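Local atomic coordinates of aminotransferase (Paracoccus denitrificans, PDB entry 4GRX), a protein that probably transfers amino groups from omega-amino acids or amines to keto acids, using pyridoxal phosphate, as a class III omega-aminotransferase. Residues Arg414-Cys426 with Lys452-Val464. Sequence-based numbering, arbitrary orientation.
Sequences RIANTCTDLGLIC and KLEKALDKVFAEV
Ala-456 sits at the middle of the interface, its CB directed at helix 411-421 and 3.7 Å from Cys-419 SG. Thr-418 turns its methyl onto the same alanine: CG2, lying anti to the backbone N, rests 3.7 Å from Ala-456 CA. The hydroxyl of this threonine turns back to its own helix, where OG1 donates a hydrogen bond to Arg-414 O, which also accepts one from Thr-418 N, from the opposite face of its plane. Apolar contacts continue on the side of strand 432-435. Leu-453 CD1 meets the sulfur of Cys-419, while Ile-415, whose CD1 lies 4.1 Å from Leu-457 CD2, crosses Val-460 at about a right angle. Leu-453 and Leu-457 also touch Ile-433 of strand 432-435.

The axes of helices 414-421 and 452-463 come within 8.9 Å, their N-to-C directions 130° apart, steeply inclined rather than neatly antiparallel. The contact packs the last helix of the chain, 443-463, against helix 411-421 in the C-terminal part of this class III aminotransferase, which belongs to the PLP-dependent superfamily. Helix 411-421 closes in a Schellman motif with Gly-423, at positive phi, as its C-prime residue; strand 424-425 follows directly and pairs with strand 60-63. Beyond the turn, Leu-424 CD2 packs over the backbone of Leu-453.

At the turn, Lys-452 runs its extended chain past Leu-422 O, and its NZ donates a hydrogen bond to Gly-423 O, 3.0 Å away, arriving above the carbonyl plane; the same ammonium forms a salt bridge with Glu-448. At the other end Val-464 CG2 lies over one face of the Arg-414 guanidinium, offset toward the rim. Glu-463 OE2 lies at the guanidinium edge, 3.4 Å from Arg-414 NH1, in a salt bridge whose hydrogen bond is weak, while Arg-414 NE binds Leu-409 O.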
ATOM      1  N   ARG A 414      -7.415 -28.568   9.357  1.00 30.09           N
ATOM      2  CA  ARG A 414      -7.834 -29.862   8.861  1.00 30.48           C
ATOM      3  C   ARG A 414      -8.806 -29.694   7.702  1.00 30.38           C
ATOM      4  O   ARG A 414      -8.714 -30.417   6.707  1.00 30.80           O
ATOM      5  CB  ARG A 414      -8.470 -30.684   9.972  1.00 31.01           C
ATOM      6  CG  ARG A 414      -7.475 -31.330  10.915  1.00 31.29           C
ATOM      7  CD  ARG A 414      -8.227 -32.055  12.010  1.00 32.05           C
ATOM      8  NE  ARG A 414      -7.361 -32.315  13.143  1.00 32.41           N
ATOM      9  CZ  ARG A 414      -6.938 -33.516  13.519  1.00 33.15           C
ATOM     10  NH1 ARG A 414      -7.320 -34.612  12.865  1.00 33.60           N
ATOM     11  NH2 ARG A 414      -6.139 -33.615  14.574  1.00 33.64           N
ATOM     12  N   ILE A 415      -9.713 -28.729   7.828  1.00 29.86           N
ATOM     13  CA  ILE A 415     -10.705 -28.483   6.799  1.00 30.12           C
ATOM     14  C   ILE A 415     -10.091 -27.892   5.515  1.00 30.01           C
ATOM     15  O   ILE A 415     -10.336 -28.412   4.406  1.00 30.56           O
ATOM     16  CB  ILE A 415     -11.891 -27.659   7.328  1.00 29.88           C
ATOM     17  CG1 ILE A 415     -12.617 -28.449   8.426  1.00 30.53           C
ATOM     18  CG2 ILE A 415     -12.857 -27.340   6.196  1.00 29.90           C
ATOM     19  CD1 ILE A 415     -13.735 -27.697   9.118  1.00 30.34           C
ATOM     20  N   ALA A 416      -9.289 -26.839   5.673  1.00 29.45           N
ATOM     21  CA  ALA A 416      -8.499 -26.260   4.581  1.00 29.44           C
ATOM     22  C   ALA A 416      -7.686 -27.332   3.858  1.00 30.34           C
ATOM     23  O   ALA A 416      -7.905 -27.573   2.659  1.00 31.22           O
ATOM     24  CB  ALA A 416      -7.580 -25.166   5.106  1.00 28.94           C
ATOM     25  N   ASN A 417      -6.790 -27.992   4.597  1.00 30.21           N
ATOM     26  CA  ASN A 417      -5.981 -29.104   4.081  1.00 30.83           C
ATOM     27  C   ASN A 417      -6.768 -30.236   3.358  1.00 31.42           C
ATOM     28  O   ASN A 417      -6.464 -30.592   2.214  1.00 31.51           O
ATOM     29  CB  ASN A 417      -5.076 -29.656   5.199  1.00 31.42           C
ATOM     30  CG  ASN A 417      -4.072 -28.619   5.706  1.00 30.94           C
ATOM     31  OD1 ASN A 417      -3.564 -27.811   4.935  1.00 30.63           O
ATOM     32  ND2 ASN A 417      -3.785 -28.642   7.005  1.00 30.90           N
ATOM     33  N   THR A 418      -7.790 -30.775   4.008  1.00 31.67           N
ATOM     34  CA  THR A 418      -8.599 -31.817   3.391  0.82 32.37           C
ATOM     35  C   THR A 418      -9.280 -31.337   2.116  1.00 32.56           C
ATOM     36  O   THR A 418      -9.331 -32.060   1.147  1.00 33.52           O
ATOM     37  CB  THR A 418      -9.629 -32.389   4.375  0.82 32.67           C
ATOM     38  OG1 THR A 418      -8.935 -32.900   5.516  1.00 32.71           O
ATOM     39  CG2 THR A 418     -10.419 -33.514   3.744  1.00 33.54           C
ATOM     40  N   CYS A 419      -9.798 -30.112   2.118  1.00 32.65           N
ATOM     41  CA  CYS A 419     -10.411 -29.514   0.915  1.00 32.36           C
ATOM     42  C   CYS A 419      -9.424 -29.435  -0.243  1.00 31.84           C
ATOM     43  O   CYS A 419      -9.719 -29.881  -1.355  1.00 32.29           O
ATOM     44  CB  CYS A 419     -10.941 -28.114   1.219  1.00 32.11           C
ATOM     45  SG  CYS A 419     -12.635 -28.102   1.848  1.00 33.30           S
ATOM     46  N   THR A 420      -8.256 -28.859   0.032  1.00 30.49           N
ATOM     47  CA  THR A 420      -7.179 -28.814  -0.932  1.00 29.97           C
ATOM     48  C   THR A 420      -6.893 -30.209  -1.498  1.00 30.72           C
ATOM     49  O   THR A 420      -6.734 -30.356  -2.695  1.00 31.21           O
ATOM     50  CB  THR A 420      -5.926 -28.139  -0.325  1.00 29.04           C
ATOM     51  OG1 THR A 420      -6.234 -26.771  -0.064  1.00 28.23           O
ATOM     52  CG2 THR A 420      -4.729 -28.177  -1.278  1.00 28.86           C
ATOM     53  N   ASP A 421      -6.865 -31.233  -0.652  1.00 31.12           N
ATOM     54  CA  ASP A 421      -6.525 -32.586  -1.120  1.00 32.15           C
ATOM     55  C   ASP A 421      -7.553 -33.157  -2.052  1.00 32.60           C
ATOM     56  O   ASP A 421      -7.227 -34.040  -2.830  1.00 33.39           O
ATOM     57  CB  ASP A 421      -6.313 -33.558   0.038  1.00 32.98           C
ATOM     58  CG  ASP A 421      -5.032 -33.297   0.772  1.00 33.19           C
ATOM     59  OD1 ASP A 421      -4.090 -32.752   0.152  1.00 33.42           O
ATOM     60  OD2 ASP A 421      -4.964 -33.622   1.971  1.00 33.78           O
ATOM     61  N   LEU A 422      -8.779 -32.640  -1.963  1.00 32.00           N
ATOM     62  CA  LEU A 422      -9.904 -33.055  -2.811  1.00 32.63           C
ATOM     63  C   LEU A 422     -10.126 -32.121  -4.004  1.00 32.57           C
ATOM     64  O   LEU A 422     -11.127 -32.238  -4.714  1.00 33.11           O
ATOM     65  CB  LEU A 422     -11.181 -33.101  -1.979  1.00 32.38           C
ATOM     66  CG  LEU A 422     -11.182 -34.105  -0.832  1.00 32.65           C
ATOM     67  CD1 LEU A 422     -12.142 -33.646   0.257  1.00 32.19           C
ATOM     68  CD2 LEU A 422     -11.507 -35.508  -1.333  1.00 33.68           C
ATOM     69  N   GLY A 423      -9.206 -31.179  -4.199  1.00 31.86           N
ATOM     70  CA  GLY A 423      -9.294 -30.239  -5.305  1.00 32.12           C
ATOM     71  C   GLY A 423     -10.217 -29.054  -5.089  1.00 32.05           C
ATOM     72  O   GLY A 423     -10.808 -28.559  -6.054  1.00 32.29           O
ATOM     73  N   LEU A 424     -10.334 -28.580  -3.842  1.00 31.73           N
ATOM     74  CA  LEU A 424     -11.186 -27.419  -3.534  1.00 31.77           C
ATOM     75  C   LEU A 424     -10.437 -26.419  -2.682  1.00 31.15           C
ATOM     76  O   LEU A 424     -10.112 -26.712  -1.535  1.00 31.76           O
ATOM     77  CB  LEU A 424     -12.511 -27.841  -2.841  1.00 32.17           C
ATOM     78  CG  LEU A 424     -13.423 -26.778  -2.174  1.00 31.43           C
ATOM     79  CD1 LEU A 424     -14.055 -25.862  -3.200  1.00 31.42           C
ATOM     80  CD2 LEU A 424     -14.522 -27.374  -1.300  1.00 31.73           C
ATOM     81  N   ILE A 425     -10.145 -25.239  -3.222  1.00 30.75           N
ATOM     82  CA  ILE A 425      -9.560 -24.208  -2.369  1.00 29.96           C
ATOM     83  C   ILE A 425     -10.698 -23.605  -1.543  1.00 30.23           C
ATOM     84  O   ILE A 425     -11.635 -23.003  -2.079  1.00 30.09           O
ATOM     85  CB  ILE A 425      -8.785 -23.113  -3.140  1.00 29.25           C
ATOM     86  CG1 ILE A 425      -7.560 -23.683  -3.894  1.00 29.34           C
ATOM     87  CG2 ILE A 425      -8.420 -21.966  -2.209  1.00 28.11           C
ATOM     88  CD1 ILE A 425      -6.663 -24.613  -3.113  1.00 29.26           C
ATOM     89  N   CYS A 426     -10.619 -23.818  -0.234  1.00 30.43           N
ATOM     90  CA  CYS A 426     -11.596 -23.307   0.703  1.00 30.72           C
ATOM     91  C   CYS A 426     -10.815 -22.869   1.908  1.00 30.64           C
ATOM     92  O   CYS A 426     -10.121 -23.691   2.507  1.00 31.30           O
ATOM     93  CB  CYS A 426     -12.567 -24.411   1.108  1.00 31.73           C
ATOM     94  SG  CYS A 426     -13.767 -23.927   2.364  1.00 32.41           S
ATOM     95  N   LYS A 452     -17.559 -31.389  -2.853  1.00 38.03           N
ATOM     96  CA  LYS A 452     -16.194 -31.424  -2.308  1.00 37.16           C
ATOM     97  C   LYS A 452     -16.126 -31.000  -0.825  1.00 35.34           C
ATOM     98  O   LYS A 452     -15.486 -31.688  -0.008  1.00 35.80           O
ATOM     99  CB  LYS A 452     -15.227 -30.619  -3.187  1.00 36.68           C
ATOM    100  CG  LYS A 452     -14.923 -31.330  -4.495  1.00 39.75           C
ATOM    101  CD  LYS A 452     -14.079 -30.499  -5.440  1.00 40.51           C
ATOM    102  CE  LYS A 452     -13.613 -31.343  -6.609  1.00 45.04           C
ATOM    103  NZ  LYS A 452     -12.582 -30.615  -7.385  1.00 47.32           N
ATOM    104  N   LEU A 453     -16.809 -29.899  -0.491  1.00 33.87           N
ATOM    105  CA  LEU A 453     -16.882 -29.411   0.881  1.00 33.23           C
ATOM    106  C   LEU A 453     -17.456 -30.449   1.837  1.00 34.54           C
ATOM    107  O   LEU A 453     -16.941 -30.633   2.928  1.00 34.33           O
ATOM    108  CB  LEU A 453     -17.698 -28.115   0.959  1.00 33.67           C
ATOM    109  CG  LEU A 453     -17.769 -27.412   2.323  1.00 34.54           C
ATOM    110  CD1 LEU A 453     -16.394 -27.276   2.971  1.00 33.60           C
ATOM    111  CD2 LEU A 453     -18.438 -26.057   2.196  1.00 36.63           C
ATOM    112  N   GLU A 454     -18.511 -31.128   1.411  1.00 37.02           N
ATOM    113  CA  GLU A 454     -19.212 -32.099   2.241  1.00 40.07           C
ATOM    114  C   GLU A 454     -18.358 -33.294   2.600  1.00 40.64           C
ATOM    115  O   GLU A 454     -18.377 -33.759   3.742  1.00 41.44           O
ATOM    116  CB  GLU A 454     -20.448 -32.607   1.519  1.00 44.45           C
ATOM    117  CG  GLU A 454     -21.518 -31.568   1.287  1.00 45.96           C
ATOM    118  CD  GLU A 454     -22.871 -32.109   1.663  1.00 52.60           C
ATOM    119  OE1 GLU A 454     -23.816 -32.022   0.836  1.00 56.29           O
ATOM    120  OE2 GLU A 454     -22.967 -32.647   2.791  1.00 54.82           O
ATOM    121  N   LYS A 455     -17.636 -33.801   1.605  1.00 41.23           N
ATOM    122  CA  LYS A 455     -16.723 -34.917   1.792  1.00 43.36           C
ATOM    123  C   LYS A 455     -15.657 -34.541   2.830  1.00 40.57           C
ATOM    124  O   LYS A 455     -15.450 -35.265   3.812  1.00 41.75           O
ATOM    125  CB  LYS A 455     -16.087 -35.303   0.455  1.00 45.64           C
ATOM    126  CG  LYS A 455     -15.646 -36.758   0.372  1.00 51.34           C
ATOM    127  CD  LYS A 455     -15.296 -37.164  -1.056  1.00 55.61           C
ATOM    128  CE  LYS A 455     -16.398 -36.780  -2.044  1.00 56.09           C
ATOM    129  NZ  LYS A 455     -16.281 -37.536  -3.322  1.00 62.28           N
ATOM    130  N   ALA A 456     -15.023 -33.388   2.616  1.00 37.71           N
ATOM    131  CA  ALA A 456     -14.083 -32.804   3.571  1.00 36.08           C
ATOM    132  C   ALA A 456     -14.666 -32.758   4.982  1.00 35.42           C
ATOM    133  O   ALA A 456     -14.024 -33.219   5.927  1.00 35.80           O
ATOM    134  CB  ALA A 456     -13.656 -31.420   3.120  1.00 34.73           C
ATOM    135  N   LEU A 457     -15.886 -32.238   5.123  1.00 35.29           N
ATOM    136  CA  LEU A 457     -16.521 -32.184   6.440  1.00 36.18           C
ATOM    137  C   LEU A 457     -16.730 -33.582   7.061  1.00 38.48           C
ATOM    138  O   LEU A 457     -16.468 -33.775   8.252  1.00 38.59           O
ATOM    139  CB  LEU A 457     -17.829 -31.372   6.422  1.00 37.67           C
ATOM    140  CG  LEU A 457     -17.768 -29.892   6.026  1.00 36.82           C
ATOM    141  CD1 LEU A 457     -19.166 -29.304   5.919  1.00 39.81           C
ATOM    142  CD2 LEU A 457     -16.913 -29.061   6.975  1.00 36.48           C
ATOM    143  N   ASP A 458     -17.183 -34.545   6.261  1.00 41.05           N
ATOM    144  CA  ASP A 458     -17.409 -35.903   6.761  1.00 44.96           C
ATOM    145  C   ASP A 458     -16.113 -36.458   7.322  1.00 43.98           C
ATOM    146  O   ASP A 458     -16.078 -36.981   8.440  1.00 45.19           O
ATOM    147  CB  ASP A 458     -17.894 -36.835   5.649  1.00 49.46           C
ATOM    148  CG  ASP A 458     -19.322 -36.555   5.208  1.00 52.69           C
ATOM    149  OD1 ASP A 458     -19.958 -35.582   5.676  1.00 51.66           O
ATOM    150  OD2 ASP A 458     -19.812 -37.325   4.359  1.00 57.53           O
ATOM    151  N   LYS A 459     -15.053 -36.321   6.531  1.00 42.53           N
ATOM    152  CA  LYS A 459     -13.742 -36.852   6.862  1.00 43.10           C
ATOM    153  C   LYS A 459     -13.209 -36.234   8.155  1.00 40.45           C
ATOM    154  O   LYS A 459     -12.861 -36.964   9.079  1.00 42.09           O
ATOM    155  CB  LYS A 459     -12.778 -36.608   5.698  1.00 43.51           C
ATOM    156  CG  LYS A 459     -11.638 -37.595   5.592  1.00 47.67           C
ATOM    157  CD  LYS A 459     -11.006 -37.485   4.213  1.00 50.25           C
ATOM    158  CE  LYS A 459     -10.334 -38.785   3.792  1.00 57.41           C
ATOM    159  NZ  LYS A 459      -9.295 -39.189   4.777  1.00 59.38           N
ATOM    160  N   VAL A 460     -13.178 -34.900   8.228  1.00 37.24           N
ATOM    161  CA  VAL A 460     -12.623 -34.195   9.380  1.00 35.87           C
ATOM    162  C   VAL A 460     -13.432 -34.406  10.672  1.00 36.41           C
ATOM    163  O   VAL A 460     -12.855 -34.741  11.714  1.00 36.95           O
ATOM    164  CB  VAL A 460     -12.439 -32.688   9.096  1.00 34.58           C
ATOM    165  CG1 VAL A 460     -11.897 -31.959  10.324  1.00 34.82           C
ATOM    166  CG2 VAL A 460     -11.518 -32.472   7.901  1.00 35.09           C
ATOM    167  N   PHE A 461     -14.753 -34.240  10.615  1.00 37.06           N
ATOM    168  CA  PHE A 461     -15.572 -34.436  11.813  1.00 39.09           C
ATOM    169  C   PHE A 461     -15.514 -35.862  12.361  1.00 41.67           C
ATOM    170  O   PHE A 461     -15.744 -36.089  13.556  1.00 43.25           O
ATOM    171  CB  PHE A 461     -17.030 -33.958  11.623  1.00 41.26           C
ATOM    172  CG  PHE A 461     -17.164 -32.465  11.402  1.00 40.17           C
ATOM    173  CD1 PHE A 461     -16.305 -31.565  12.034  1.00 38.77           C
ATOM    174  CD2 PHE A 461     -18.157 -31.954  10.564  1.00 41.74           C
ATOM    175  CE1 PHE A 461     -16.422 -30.194  11.823  1.00 39.47           C
ATOM    176  CE2 PHE A 461     -18.285 -30.580  10.357  1.00 41.78           C
ATOM    177  CZ  PHE A 461     -17.413 -29.701  10.987  1.00 40.90           C
ATOM    178  N   ALA A 462     -15.198 -36.824  11.503  1.00 43.22           N
ATOM    179  CA  ALA A 462     -15.078 -38.208  11.959  1.00 46.98           C
ATOM    180  C   ALA A 462     -13.707 -38.473  12.571  1.00 45.96           C
ATOM    181  O   ALA A 462     -13.580 -39.315  13.452  1.00 48.28           O
ATOM    182  CB  ALA A 462     -15.366 -39.182  10.830  1.00 50.92           C
ATOM    183  N   GLU A 463     -12.688 -37.763  12.094  1.00 43.69           N
ATOM    184  CA  GLU A 463     -11.342 -37.825  12.682  1.00 44.09           C
ATOM    185  C   GLU A 463     -11.360 -37.264  14.104  1.00 42.55           C
ATOM    186  O   GLU A 463     -10.564 -37.656  14.950  1.00 43.19           O
ATOM    187  CB  GLU A 463     -10.345 -37.009  11.847  1.00 43.44           C
ATOM    188  CG  GLU A 463      -9.884 -37.639  10.535  1.00 46.80           C
ATOM    189  CD  GLU A 463      -9.116 -36.668   9.622  1.00 47.14           C
ATOM    190  OE1 GLU A 463      -8.689 -37.115   8.533  1.00 50.70           O
ATOM    191  OE2 GLU A 463      -8.927 -35.463   9.966  1.00 45.00           O
ATOM    192  N   VAL A 464     -12.317 -36.379  14.352  1.00 41.56           N
ATOM    193  CA  VAL A 464     -12.282 -35.451  15.470  1.00 41.20           C
ATOM    194  C   VAL A 464     -13.512 -35.574  16.404  1.00 43.74           C
ATOM    195  O   VAL A 464     -13.799 -34.661  17.189  1.00 44.58           O
ATOM    196  CB  VAL A 464     -12.096 -34.019  14.900  1.00 39.63           C
ATOM    197  CG1 VAL A 464     -12.599 -32.944  15.838  1.00 40.61           C
ATOM    198  CG2 VAL A 464     -10.642 -33.763  14.545  1.00 39.69           C
TER